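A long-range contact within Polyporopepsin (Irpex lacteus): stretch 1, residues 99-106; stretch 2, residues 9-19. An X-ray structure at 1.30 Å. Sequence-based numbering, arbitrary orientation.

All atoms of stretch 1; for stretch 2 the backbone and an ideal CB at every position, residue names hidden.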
# COMPACT_ATOMS: atom_id res chain seq x y z
N ASP A 99 -6.60 -5.18 13.35
CA ASP A 99 -5.80 -6.17 14.09
C ASP A 99 -4.35 -6.15 13.63
O ASP A 99 -4.02 -6.04 12.41
CB ASP A 99 -6.39 -7.57 13.86
CG ASP A 99 -7.66 -7.76 14.69
OD1 ASP A 99 -7.96 -6.93 15.55
OD2 ASP A 99 -8.31 -8.90 14.45
N GLY A 100 -3.46 -6.21 14.65
CA GLY A 100 -2.02 -6.30 14.36
C GLY A 100 -1.28 -4.95 14.24
O GLY A 100 -0.09 -4.99 14.03
N VAL A 101 -2.03 -3.80 14.33
CA VAL A 101 -1.40 -2.48 14.20
C VAL A 101 -2.02 -1.50 15.19
O VAL A 101 -3.08 -1.67 15.74
CB VAL A 101 -1.54 -1.97 12.76
CG1 VAL A 101 -0.93 -2.97 11.72
CG2 VAL A 101 -2.93 -1.57 12.37
N ASP A 102 -1.25 -0.39 15.40
CA ASP A 102 -1.72 0.74 16.20
C ASP A 102 -2.57 1.74 15.45
O ASP A 102 -3.22 2.56 16.03
CB ASP A 102 -0.56 1.47 16.83
CG ASP A 102 0.07 0.73 18.00
OD1 ASP A 102 -0.65 0.65 19.05
OD2 ASP A 102 1.18 0.24 17.93
N GLY A 103 -2.50 1.71 14.09
CA GLY A 103 -3.13 2.72 13.28
C GLY A 103 -2.42 2.72 11.91
O GLY A 103 -1.85 1.72 11.51
N ILE A 104 -2.51 3.89 11.24
CA ILE A 104 -2.02 4.03 9.85
C ILE A 104 -1.03 5.18 9.77
O ILE A 104 -1.25 6.26 10.37
CB ILE A 104 -3.20 4.24 8.85
CG1 ILE A 104 -3.97 2.93 8.73
CG2 ILE A 104 -2.70 4.77 7.51
CD1 ILE A 104 -5.16 2.99 7.73
N LEU A 105 0.01 4.96 8.97
CA LEU A 105 0.88 6.04 8.48
C LEU A 105 0.33 6.45 7.09
O LEU A 105 0.44 5.66 6.15
CB LEU A 105 2.32 5.61 8.39
CG LEU A 105 3.30 6.75 8.01
CD1 LEU A 105 3.50 7.68 9.18
CD2 LEU A 105 4.59 6.22 7.52
N GLY A 106 -0.31 7.62 7.02
CA GLY A 106 -1.06 8.02 5.83
C GLY A 106 -0.17 8.76 4.86
O GLY A 106 0.18 9.93 5.06
N UNK A 9 7.26 -6.66 7.24
CA UNK A 9 6.24 -7.38 6.48
C UNK A 9 5.43 -8.21 7.43
O UNK A 9 5.99 -9.17 8.04
CB UNK A 9 6.86 -8.26 5.39
N UNK A 10 4.14 -7.93 7.57
CA UNK A 10 3.20 -8.70 8.39
C UNK A 10 2.24 -9.49 7.51
O UNK A 10 1.11 -9.77 7.91
CB UNK A 10 2.42 -7.77 9.32
N UNK A 11 2.66 -9.79 6.28
CA UNK A 11 1.98 -10.68 5.33
C UNK A 11 0.81 -9.99 4.67
O UNK A 11 0.71 -9.97 3.42
CB UNK A 11 1.50 -11.95 6.03
N UNK A 12 -0.10 -9.41 5.44
CA UNK A 12 -1.25 -8.68 4.89
C UNK A 12 -0.98 -7.19 4.78
O UNK A 12 -1.72 -6.46 4.11
CB UNK A 12 -2.49 -8.91 5.76
N UNK A 13 0.03 -6.70 5.49
CA UNK A 13 0.38 -5.26 5.48
C UNK A 13 1.82 -5.13 5.86
O UNK A 13 2.44 -6.13 6.30
CB UNK A 13 -0.50 -4.44 6.43
N UNK A 14 2.37 -3.94 5.69
CA UNK A 14 3.67 -3.56 6.27
C UNK A 14 3.44 -2.50 7.34
O UNK A 14 2.54 -1.66 7.20
CB UNK A 14 4.63 -3.04 5.20
N UNK A 15 4.30 -2.54 8.38
CA UNK A 15 4.28 -1.52 9.41
C UNK A 15 5.63 -0.91 9.55
O UNK A 15 6.68 -1.43 9.16
CB UNK A 15 3.81 -2.09 10.75
N UNK A 16 5.64 0.31 10.12
CA UNK A 16 6.85 1.00 10.54
C UNK A 16 6.62 1.45 11.97
O UNK A 16 5.54 1.78 12.40
CB UNK A 16 7.19 2.18 9.62
N UNK A 17 7.73 1.49 12.74
CA UNK A 17 7.74 2.15 14.05
C UNK A 17 7.75 3.61 13.89
O UNK A 17 8.53 4.22 13.13
CB UNK A 17 8.94 1.72 14.89
N UNK A 18 6.86 4.28 14.64
CA UNK A 18 6.67 5.73 14.58
C UNK A 18 6.67 6.25 16.00
O UNK A 18 5.84 5.76 16.85
CB UNK A 18 5.38 6.11 13.85
N UNK A 19 7.53 7.17 16.34
CA UNK A 19 7.45 7.82 17.67
C UNK A 19 6.49 8.96 17.66
O UNK A 19 6.40 9.73 16.69
CB UNK A 19 8.82 8.32 18.12

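Position 9 lies out of reach of stretch 1, which therefore puts no demand on it. It is Asn9, whose OD1 accepts a hydrogen bond from the backbone N of 11 at 2.8 Å and so steadies the turn.

Position 10 is different. Its CA-to-CB bond points toward stretch 1, but nothing there comes within 5.5 Å of the ideal CB, so a short side chain would leave a gap. What waits across it is the carbonyl of Gly100, an acceptor, with the CG1 methyl of Val101 nearby. A long side chain carrying a donor fits: glutamine, lysine or arginine. The deposited residue is Gln10, extended at chi2 (t), and its NE2 donates to Gly100 O at 3.3 Å with an angle of 160°. Water 1 lies 2.8 Å from Gln10 OE1 and 2.9 Å from Gly100 O, bridging the two.

Position 11, with phi/psi of 77/-52, is in a region most residues avoid, and glycine or asparagine might be guessed. It is Leu11, out of reach of stretch 1. Position 12 is also remote and open to many residues; it is Val12.

Position 13 points toward stretch 1 with room before it. The backbone carbonyl of Asp99 and the CG1 methyl of Val101 lie on that side, so a medium polar side chain, perhaps reaching through water, is as plausible as an apolar one. Asp13 works in two directions: OD1 accepts from Gln10 NE2 at 3.0 Å, helping to set that amide for its bond to Gly100, while water 2 donates to Asp13 OD2 at 2.6 Å and to Asp99 O at 2.8 Å.

Position 14 points away, leaving its choice to other surroundings; it is Tyr14.

At position 15 the ideal CB points toward stretch 1 and sits 4.9 Å from Val101 CG1. A methyl invites a compact apolar partner, such as valine or isoleucine; alanine would be tolerated but would not reach the methyl closely. Val15 answers, its CG1 meeting Val101 CG1 at 3.5 Å.

Position 16 points sideways, yet its ideal CB is 5.2 Å from Leu105 CD2. Branched or modest apolar side chains would suit, and Val16 reaches Leu105 CD2 with CG2 at 3.9 Å.

Position 17 is out of reach and unconstrained here; it is Asn17.

Position 18 again points toward stretch 1, its ideal CB 5.3 Å from Leu105 CD1. Valine, isoleucine or leucine could approach that methyl. Val18, chi1 t, brings CG2 to 4.4 Å from Leu105 CD1, so that Leu105 touches both 16 and 18.

Position 19 makes no contact, and Gly19 has no side chain to offer.

Stretch 2, residues 9-19: NQLVDYVVNVG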
# COMPACT_ATOMS: atom_id res chain seq x y z
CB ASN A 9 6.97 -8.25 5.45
CG ASN A 9 6.04 -8.89 4.45
OD1 ASN A 9 4.95 -9.33 4.80
ND2 ASN A 9 6.46 -8.99 3.19
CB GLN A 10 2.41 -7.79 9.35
CG GLN A 10 3.31 -7.00 10.31
CD GLN A 10 2.57 -6.31 11.45
OE1 GLN A 10 3.14 -6.25 12.55
NE2 GLN A 10 1.37 -5.84 11.20
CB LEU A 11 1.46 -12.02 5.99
CG LEU A 11 2.50 -12.74 6.80
CD1 LEU A 11 1.91 -14.08 7.30
CD2 LEU A 11 3.81 -12.94 6.06
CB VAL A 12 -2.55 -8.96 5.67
CG1 VAL A 12 -2.90 -10.49 5.57
CG2 VAL A 12 -2.48 -8.57 7.14
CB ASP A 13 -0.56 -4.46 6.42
CG ASP A 13 -0.54 -4.99 7.83
OD1 ASP A 13 0.48 -5.03 8.46
OD2 ASP A 13 -1.70 -5.32 8.32
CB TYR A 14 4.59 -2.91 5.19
CG TYR A 14 5.52 -3.91 4.53
CD1 TYR A 14 5.07 -4.69 3.44
CD2 TYR A 14 6.84 -4.02 4.93
CE1 TYR A 14 5.96 -5.61 2.82
CE2 TYR A 14 7.71 -4.88 4.30
CZ TYR A 14 7.27 -5.65 3.23
OH TYR A 14 8.14 -6.50 2.60
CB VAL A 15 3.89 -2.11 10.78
CG1 VAL A 15 2.40 -2.48 10.74
CG2 VAL A 15 4.76 -3.30 11.19
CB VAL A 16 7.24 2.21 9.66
CG1 VAL A 16 7.66 1.79 8.28
CG2 VAL A 16 6.06 3.19 9.56
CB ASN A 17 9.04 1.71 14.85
CG ASN A 17 8.87 0.31 15.29
OD1 ASN A 17 10.03 -0.35 15.41
ND2 ASN A 17 7.81 -0.19 15.56
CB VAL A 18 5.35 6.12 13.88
CG1 VAL A 18 5.18 7.61 13.78
CG2 VAL A 18 5.28 5.45 12.50
O HOH W 1 2.64 -4.22 14.42
O HOH W 2 -1.76 -6.38 10.73
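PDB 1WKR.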